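Local atomic coordinates of acetyl xylan esterase (Metagenome, PDB entry 6XYC), a protein that probably hydrolyses acetyl and feruloyl esters on complex natural xylans, as a bifunctional esterase of the alpha/beta hydrolase fold. Residues Ser127-Leu139 with Ile148-Val162. Numbering follows the deposited sequence.
Sequences SAFAGVTNGVKTL and IEGSLGNYLSTGSHV
After helix 122-131, which follows the probable nucleophile elbow of this alpha/beta hydrolase, Asn134 in a type II turn grips the backbone of Val162. Its ND2 donates to Val162 O (2.8 Å), which lies in the amide plane, while Val162 N returns a bond to OD1 (2.9 Å), tilted 31° from the carbonyl plane. CG sits beside the backbone N (chi1 -81°), swinging the amide across His161 CB. With an alanine here, Val162 N and O would probably be left without their amide partners and a gap would open beside His161 CB. One water sits between Asn134 OD1 and Ser160 O; a second joins Gly135 N to Ser160 OG, which donates to the syn lone pair of Glu149 OE1 (2.7 Å). The loop 148-162 leaves the hairpin of strands 138-141 and 144-147 and doubles back on the turn. Where it starts, Lys137 O accepts from both Ile148 N and Glu149 N (2.9 and 3.1 Å), on one face of its plane. The Ile148 side chain packs against 127-139: CD1 meets Phe129 CE1 obliquely (3.9 Å) and CG1 meets Leu139 CD1. The Lys137 chain crosses that of Glu149 at about a right angle, its NZ salt-bridged to Asp147, whereas Glu149 OE2 pairs with Arg99 of helix 89-103.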
ATOM      1  N   SER A 127       1.500   0.495   1.299  1.00 20.70           N
ATOM      2  CA  SER A 127       1.597   1.544   0.290  1.00 22.22           C
ATOM      3  C   SER A 127       2.455   2.701   0.791  1.00 23.26           C
ATOM      4  O   SER A 127       3.354   3.177   0.090  1.00 25.03           O
ATOM      5  CB  SER A 127       0.194   2.034  -0.083  1.00 23.78           C
ATOM      6  OG  SER A 127      -0.533   1.015  -0.740  1.00 26.50           O
ATOM      7  N   ALA A 128       2.188   3.171   2.013  1.00 21.80           N
ATOM      8  CA  ALA A 128       3.008   4.230   2.589  1.00 22.32           C
ATOM      9  C   ALA A 128       4.453   3.779   2.744  1.00 23.94           C
ATOM     10  O   ALA A 128       5.383   4.572   2.542  1.00 27.07           O
ATOM     11  CB  ALA A 128       2.437   4.665   3.939  1.00 21.28           C
ATOM     12  N   PHE A 129       4.668   2.508   3.099  1.00 21.96           N
ATOM     13  CA  PHE A 129       6.040   2.050   3.284  1.00 22.46           C
ATOM     14  C   PHE A 129       6.800   2.029   1.963  1.00 24.93           C
ATOM     15  O   PHE A 129       7.992   2.354   1.927  1.00 23.39           O
ATOM     16  CB  PHE A 129       6.070   0.668   3.932  1.00 23.64           C
ATOM     17  CG  PHE A 129       7.217   0.487   4.885  1.00 23.94           C
ATOM     18  CD1 PHE A 129       8.520   0.435   4.412  1.00 26.02           C
ATOM     19  CD2 PHE A 129       6.996   0.400   6.247  1.00 21.77           C
ATOM     20  CE1 PHE A 129       9.579   0.279   5.282  1.00 28.11           C
ATOM     21  CE2 PHE A 129       8.054   0.240   7.126  1.00 25.06           C
ATOM     22  CZ  PHE A 129       9.349   0.183   6.639  1.00 24.56           C
ATOM     23  N   ALA A 130       6.137   1.641   0.868  1.00 23.50           N
ATOM     24  CA  ALA A 130       6.768   1.747  -0.443  1.00 23.03           C
ATOM     25  C   ALA A 130       7.101   3.199  -0.767  1.00 26.15           C
ATOM     26  O   ALA A 130       8.182   3.498  -1.290  1.00 27.69           O
ATOM     27  CB  ALA A 130       5.854   1.154  -1.519  1.00 25.21           C
ATOM     28  N   GLY A 131       6.193   4.114  -0.438  1.00 22.78           N
ATOM     29  CA  GLY A 131       6.353   5.521  -0.747  1.00 26.39           C
ATOM     30  C   GLY A 131       7.406   6.235   0.067  1.00 26.65           C
ATOM     31  O   GLY A 131       7.786   7.353  -0.303  1.00 31.68           O
ATOM     32  N   VAL A 132       7.873   5.643   1.166  1.00 25.10           N
ATOM     33  CA  VAL A 132       8.977   6.217   1.932  1.00 27.85           C
ATOM     34  C   VAL A 132      10.275   5.462   1.719  1.00 28.83           C
ATOM     35  O   VAL A 132      11.272   5.782   2.371  1.00 28.37           O
ATOM     36  CB  VAL A 132       8.656   6.294   3.436  1.00 25.97           C
ATOM     37  CG1 VAL A 132       7.424   7.178   3.677  1.00 27.74           C
ATOM     38  CG2 VAL A 132       8.468   4.910   4.024  1.00 27.10           C
ATOM     39  N   THR A 133      10.305   4.467   0.821  1.00 24.83           N
ATOM     40  CA  THR A 133      11.528   3.707   0.583  1.00 27.67           C
ATOM     41  C   THR A 133      11.850   3.598  -0.904  1.00 26.74           C
ATOM     42  O   THR A 133      12.499   2.643  -1.333  1.00 28.11           O
ATOM     43  CB  THR A 133      11.440   2.318   1.217  1.00 28.55           C
ATOM     44  OG1 THR A 133      10.308   1.614   0.701  1.00 28.04           O
ATOM     45  CG2 THR A 133      11.323   2.415   2.733  1.00 28.53           C
ATOM     46  N   ASN A 134      11.402   4.561  -1.708  1.00 29.27           N
ATOM     47  CA  ASN A 134      11.893   4.665  -3.077  1.00 27.29           C
ATOM     48  C   ASN A 134      13.417   4.710  -3.067  1.00 31.56           C
ATOM     49  O   ASN A 134      14.014   5.591  -2.441  1.00 31.46           O
ATOM     50  CB  ASN A 134      11.337   5.917  -3.759  1.00 29.33           C
ATOM     51  CG  ASN A 134       9.923   5.728  -4.296  1.00 28.18           C
ATOM     52  OD1 ASN A 134       9.367   4.631  -4.269  1.00 27.55           O
ATOM     53  ND2 ASN A 134       9.342   6.810  -4.809  1.00 29.64           N
ATOM     54  N   GLY A 135      14.051   3.757  -3.751  1.00 31.32           N
ATOM     55  CA  GLY A 135      15.499   3.740  -3.848  1.00 31.03           C
ATOM     56  C   GLY A 135      16.227   3.251  -2.618  1.00 32.82           C
ATOM     57  O   GLY A 135      17.457   3.375  -2.550  1.00 34.25           O
ATOM     58  N   VAL A 136      15.514   2.679  -1.653  1.00 31.28           N
ATOM     59  CA  VAL A 136      16.087   2.250  -0.381  1.00 31.62           C
ATOM     60  C   VAL A 136      16.171   0.730  -0.377  1.00 33.82           C
ATOM     61  O   VAL A 136      15.160   0.047  -0.581  1.00 33.44           O
ATOM     62  CB  VAL A 136      15.254   2.760   0.809  1.00 30.38           C
ATOM     63  CG1 VAL A 136      15.698   2.077   2.102  1.00 32.43           C
ATOM     64  CG2 VAL A 136      15.359   4.275   0.918  1.00 30.39           C
ATOM     65  N   LYS A 137      17.374   0.201  -0.138  1.00 30.75           N
ATOM     66  CA  LYS A 137      17.579  -1.242  -0.122  1.00 32.12           C
ATOM     67  C   LYS A 137      17.354  -1.838   1.262  1.00 31.71           C
ATOM     68  O   LYS A 137      16.690  -2.869   1.396  1.00 30.08           O
ATOM     69  CB  LYS A 137      18.993  -1.585  -0.613  1.00 34.87           C
ATOM     70  CG  LYS A 137      19.061  -2.763  -1.579  1.00 48.10           C
ATOM     71  CD  LYS A 137      18.709  -4.075  -0.904  1.00 51.20           C
ATOM     72  CE  LYS A 137      18.557  -5.197  -1.923  1.00 44.28           C
ATOM     73  NZ  LYS A 137      18.396  -6.544  -1.293  1.00 45.96           N
ATOM     74  N   THR A 138      17.900  -1.207   2.295  1.00 29.67           N
ATOM     75  CA  THR A 138      17.809  -1.727   3.649  1.00 30.73           C
ATOM     76  C   THR A 138      17.549  -0.581   4.614  1.00 30.47           C
ATOM     77  O   THR A 138      17.811   0.586   4.314  1.00 30.08           O
ATOM     78  CB  THR A 138      19.088  -2.475   4.061  1.00 33.12           C
ATOM     79  OG1 THR A 138      20.171  -1.546   4.189  1.00 33.65           O
ATOM     80  CG2 THR A 138      19.451  -3.531   3.026  1.00 31.30           C
ATOM     81  N   LEU A 139      17.026  -0.937   5.786  1.00 32.67           N
ATOM     82  CA  LEU A 139      16.823  -0.005   6.884  1.00 29.66           C
ATOM     83  C   LEU A 139      17.372  -0.636   8.152  1.00 31.40           C
ATOM     84  O   LEU A 139      17.282  -1.853   8.338  1.00 32.25           O
ATOM     85  CB  LEU A 139      15.344   0.336   7.046  1.00 29.28           C
ATOM     86  CG  LEU A 139      14.768   1.237   5.956  1.00 27.50           C
ATOM     87  CD1 LEU A 139      13.263   1.346   6.108  1.00 28.93           C
ATOM     88  CD2 LEU A 139      15.417   2.623   5.972  1.00 31.27           C
ATOM     89  N   ILE A 148      14.571  -4.277   2.722  1.00 30.41           N
ATOM     90  CA  ILE A 148      13.293  -3.778   2.226  1.00 29.32           C
ATOM     91  C   ILE A 148      13.098  -4.153   0.762  1.00 30.33           C
ATOM     92  O   ILE A 148      12.061  -4.706   0.383  1.00 28.42           O
ATOM     93  CB  ILE A 148      13.211  -2.252   2.434  1.00 29.90           C
ATOM     94  CG1 ILE A 148      13.207  -1.914   3.928  1.00 31.11           C
ATOM     95  CG2 ILE A 148      11.987  -1.679   1.735  1.00 29.82           C
ATOM     96  CD1 ILE A 148      12.126  -2.591   4.724  1.00 30.29           C
ATOM     97  N   GLU A 149      14.091  -3.857  -0.080  1.00 29.73           N
ATOM     98  CA  GLU A 149      13.978  -4.151  -1.506  1.00 30.44           C
ATOM     99  C   GLU A 149      13.799  -5.644  -1.751  1.00 29.83           C
ATOM    100  O   GLU A 149      12.952  -6.051  -2.555  1.00 26.59           O
ATOM    101  CB  GLU A 149      15.215  -3.631  -2.238  1.00 32.70           C
ATOM    102  CG  GLU A 149      15.287  -4.008  -3.703  1.00 32.59           C
ATOM    103  CD  GLU A 149      14.301  -3.229  -4.557  1.00 29.78           C
ATOM    104  OE1 GLU A 149      13.646  -2.309  -4.023  1.00 31.87           O
ATOM    105  OE2 GLU A 149      14.198  -3.534  -5.768  1.00 32.10           O
ATOM    106  N   GLY A 150      14.594  -6.475  -1.085  1.00 29.49           N
ATOM    107  CA  GLY A 150      14.508  -7.910  -1.269  1.00 30.82           C
ATOM    108  C   GLY A 150      15.080  -8.362  -2.602  1.00 31.77           C
ATOM    109  O   GLY A 150      15.548  -7.579  -3.433  1.00 28.07           O
ATOM    110  N   SER A 151      15.029  -9.681  -2.795  1.00 31.39           N
ATOM    111  CA  SER A 151      15.593 -10.326  -3.975  1.00 31.78           C
ATOM    112  C   SER A 151      14.593 -11.270  -4.634  1.00 33.13           C
ATOM    113  O   SER A 151      14.997 -12.197  -5.344  1.00 31.34           O
ATOM    114  CB  SER A 151      16.855 -11.113  -3.624  1.00 36.02           C
ATOM    115  OG  SER A 151      17.967 -10.269  -3.374  1.00 49.62           O
ATOM    116  N   LEU A 152      13.302 -11.043  -4.441  1.00 31.57           N
ATOM    117  CA  LEU A 152      12.294 -11.960  -4.941  1.00 33.56           C
ATOM    118  C   LEU A 152      12.086 -11.791  -6.440  1.00 30.47           C
ATOM    119  O   LEU A 152      12.023 -10.671  -6.959  1.00 29.90           O
ATOM    120  CB  LEU A 152      10.973 -11.732  -4.210  1.00 32.60           C
ATOM    121  CG  LEU A 152      10.826 -12.108  -2.738  1.00 36.92           C
ATOM    122  CD1 LEU A 152       9.390 -11.839  -2.315  1.00 36.41           C
ATOM    123  CD2 LEU A 152      11.204 -13.551  -2.509  1.00 43.62           C
ATOM    124  N   GLY A 153      11.967 -12.916  -7.133  1.00 29.74           N
ATOM    125  CA  GLY A 153      11.585 -12.887  -8.525  1.00 30.99           C
ATOM    126  C   GLY A 153      12.751 -12.633  -9.462  1.00 31.85           C
ATOM    127  O   GLY A 153      13.926 -12.636  -9.084  1.00 31.62           O
ATOM    128  N   ASN A 154      12.393 -12.387 -10.727  1.00 31.29           N
ATOM    129  CA  ASN A 154      13.356 -12.345 -11.821  1.00 30.58           C
ATOM    130  C   ASN A 154      13.426 -10.978 -12.499  1.00 30.50           C
ATOM    131  O   ASN A 154      13.785 -10.884 -13.673  1.00 31.10           O
ATOM    132  CB  ASN A 154      13.022 -13.410 -12.861  1.00 33.20           C
ATOM    133  CG  ASN A 154      13.195 -14.819 -12.337  1.00 36.45           C
ATOM    134  OD1 ASN A 154      13.741 -15.031 -11.256  1.00 38.45           O
ATOM    135  ND2 ASN A 154      12.720 -15.796 -13.107  1.00 42.68           N
ATOM    136  N   TYR A 155      13.115  -9.908 -11.775  1.00 30.16           N
ATOM    137  CA  TYR A 155      13.142  -8.562 -12.337  1.00 30.74           C
ATOM    138  C   TYR A 155      13.901  -7.614 -11.423  1.00 27.83           C
ATOM    139  O   TYR A 155      13.588  -6.426 -11.318  1.00 30.65           O
ATOM    140  CB  TYR A 155      11.719  -8.083 -12.601  1.00 30.17           C
ATOM    141  CG  TYR A 155      10.958  -9.051 -13.475  1.00 31.70           C
ATOM    142  CD1 TYR A 155      11.070  -9.004 -14.858  1.00 35.37           C
ATOM    143  CD2 TYR A 155      10.147 -10.030 -12.916  1.00 30.73           C
ATOM    144  CE1 TYR A 155      10.379  -9.889 -15.666  1.00 36.94           C
ATOM    145  CE2 TYR A 155       9.458 -10.923 -13.712  1.00 33.45           C
ATOM    146  CZ  TYR A 155       9.573 -10.847 -15.087  1.00 37.01           C
ATOM    147  OH  TYR A 155       8.883 -11.733 -15.886  1.00 39.53           O
ATOM    148  N   LEU A 156      14.949  -8.131 -10.785  1.00 28.98           N
ATOM    149  CA  LEU A 156      15.661  -7.364  -9.770  1.00 32.01           C
ATOM    150  C   LEU A 156      16.308  -6.113 -10.349  1.00 32.04           C
ATOM    151  O   LEU A 156      16.514  -5.131  -9.626  1.00 33.31           O
ATOM    152  CB  LEU A 156      16.713  -8.242  -9.100  1.00 30.53           C
ATOM    153  CG  LEU A 156      16.196  -9.533  -8.456  1.00 30.83           C
ATOM    154  CD1 LEU A 156      17.316 -10.278  -7.746  1.00 32.11           C
ATOM    155  CD2 LEU A 156      15.060  -9.220  -7.493  1.00 31.68           C
ATOM    156  N   SER A 157      16.649  -6.128 -11.640  1.00 32.40           N
ATOM    157  CA  SER A 157      17.277  -4.966 -12.254  1.00 34.01           C
ATOM    158  C   SER A 157      16.294  -3.825 -12.477  1.00 37.74           C
ATOM    159  O   SER A 157      16.725  -2.697 -12.740  1.00 37.16           O
ATOM    160  CB  SER A 157      17.918  -5.361 -13.586  1.00 33.33           C
ATOM    161  OG  SER A 157      16.947  -5.465 -14.607  1.00 37.91           O
ATOM    162  N   THR A 158      14.995  -4.089 -12.377  1.00 34.17           N
ATOM    163  CA  THR A 158      13.984  -3.068 -12.591  1.00 30.60           C
ATOM    164  C   THR A 158      13.764  -2.252 -11.323  1.00 32.23           C
ATOM    165  O   THR A 158      13.822  -2.777 -10.206  1.00 30.00           O
ATOM    166  CB  THR A 158      12.665  -3.711 -13.024  1.00 31.99           C
ATOM    167  OG1 THR A 158      12.871  -4.513 -14.196  1.00 29.79           O
ATOM    168  CG2 THR A 158      11.617  -2.651 -13.318  1.00 32.49           C
ATOM    169  N   GLY A 159      13.495  -0.961 -11.498  1.00 33.00           N
ATOM    170  CA  GLY A 159      13.225  -0.110 -10.356  1.00 35.24           C
ATOM    171  C   GLY A 159      11.899  -0.442  -9.697  1.00 33.21           C
ATOM    172  O   GLY A 159      10.935  -0.863 -10.343  1.00 30.44           O
ATOM    173  N   SER A 160      11.850  -0.221  -8.383  1.00 34.74           N
ATOM    174  CA  SER A 160      10.683  -0.548  -7.577  1.00 30.01           C
ATOM    175  C   SER A 160      10.006   0.688  -6.996  1.00 31.01           C
ATOM    176  O   SER A 160       9.207   0.568  -6.061  1.00 31.46           O
ATOM    177  CB  SER A 160      11.075  -1.501  -6.451  1.00 29.20           C
ATOM    178  OG  SER A 160      11.970  -0.876  -5.544  1.00 34.70           O
ATOM    179  N   HIS A 161      10.294   1.869  -7.541  1.00 30.39           N
ATOM    180  CA  HIS A 161       9.772   3.116  -6.996  1.00 32.01           C
ATOM    181  C   HIS A 161       8.311   3.319  -7.389  1.00 30.02           C
ATOM    182  O   HIS A 161       7.839   2.807  -8.410  1.00 28.26           O
ATOM    183  CB  HIS A 161      10.622   4.293  -7.478  1.00 33.09           C
ATOM    184  CG  HIS A 161      10.122   4.931  -8.737  1.00 36.63           C
ATOM    185  ND1 HIS A 161      10.535   4.529  -9.990  1.00 38.51           N
ATOM    186  CD2 HIS A 161       9.254   5.953  -8.934  1.00 36.75           C
ATOM    187  CE1 HIS A 161       9.937   5.273 -10.905  1.00 42.27           C
ATOM    188  NE2 HIS A 161       9.152   6.141 -10.290  1.00 39.71           N
ATOM    189  N   VAL A 162       7.591   4.051  -6.540  1.00 26.67           N
ATOM    190  CA  VAL A 162       6.216   4.453  -6.795  1.00 26.92           C
ATOM    191  C   VAL A 162       6.178   5.969  -6.917  1.00 26.85           C
ATOM    192  O   VAL A 162       6.998   6.675  -6.324  1.00 26.96           O
ATOM    193  CB  VAL A 162       5.246   3.969  -5.692  1.00 24.91           C
ATOM    194  CG1 VAL A 162       5.099   2.451  -5.732  1.00 25.43           C
ATOM    195  CG2 VAL A 162       5.720   4.434  -4.325  1.00 26.20           C
TER
HETATM  196  O   HOH W   1       8.776   1.762  -3.723  1.00 26.26           O
HETATM  197  O   HOH W   2      12.427   1.801  -5.076  1.00 33.26           O
HETATM  198  O   HOH W   3      13.251  -0.149  -2.441  1.00 30.69           O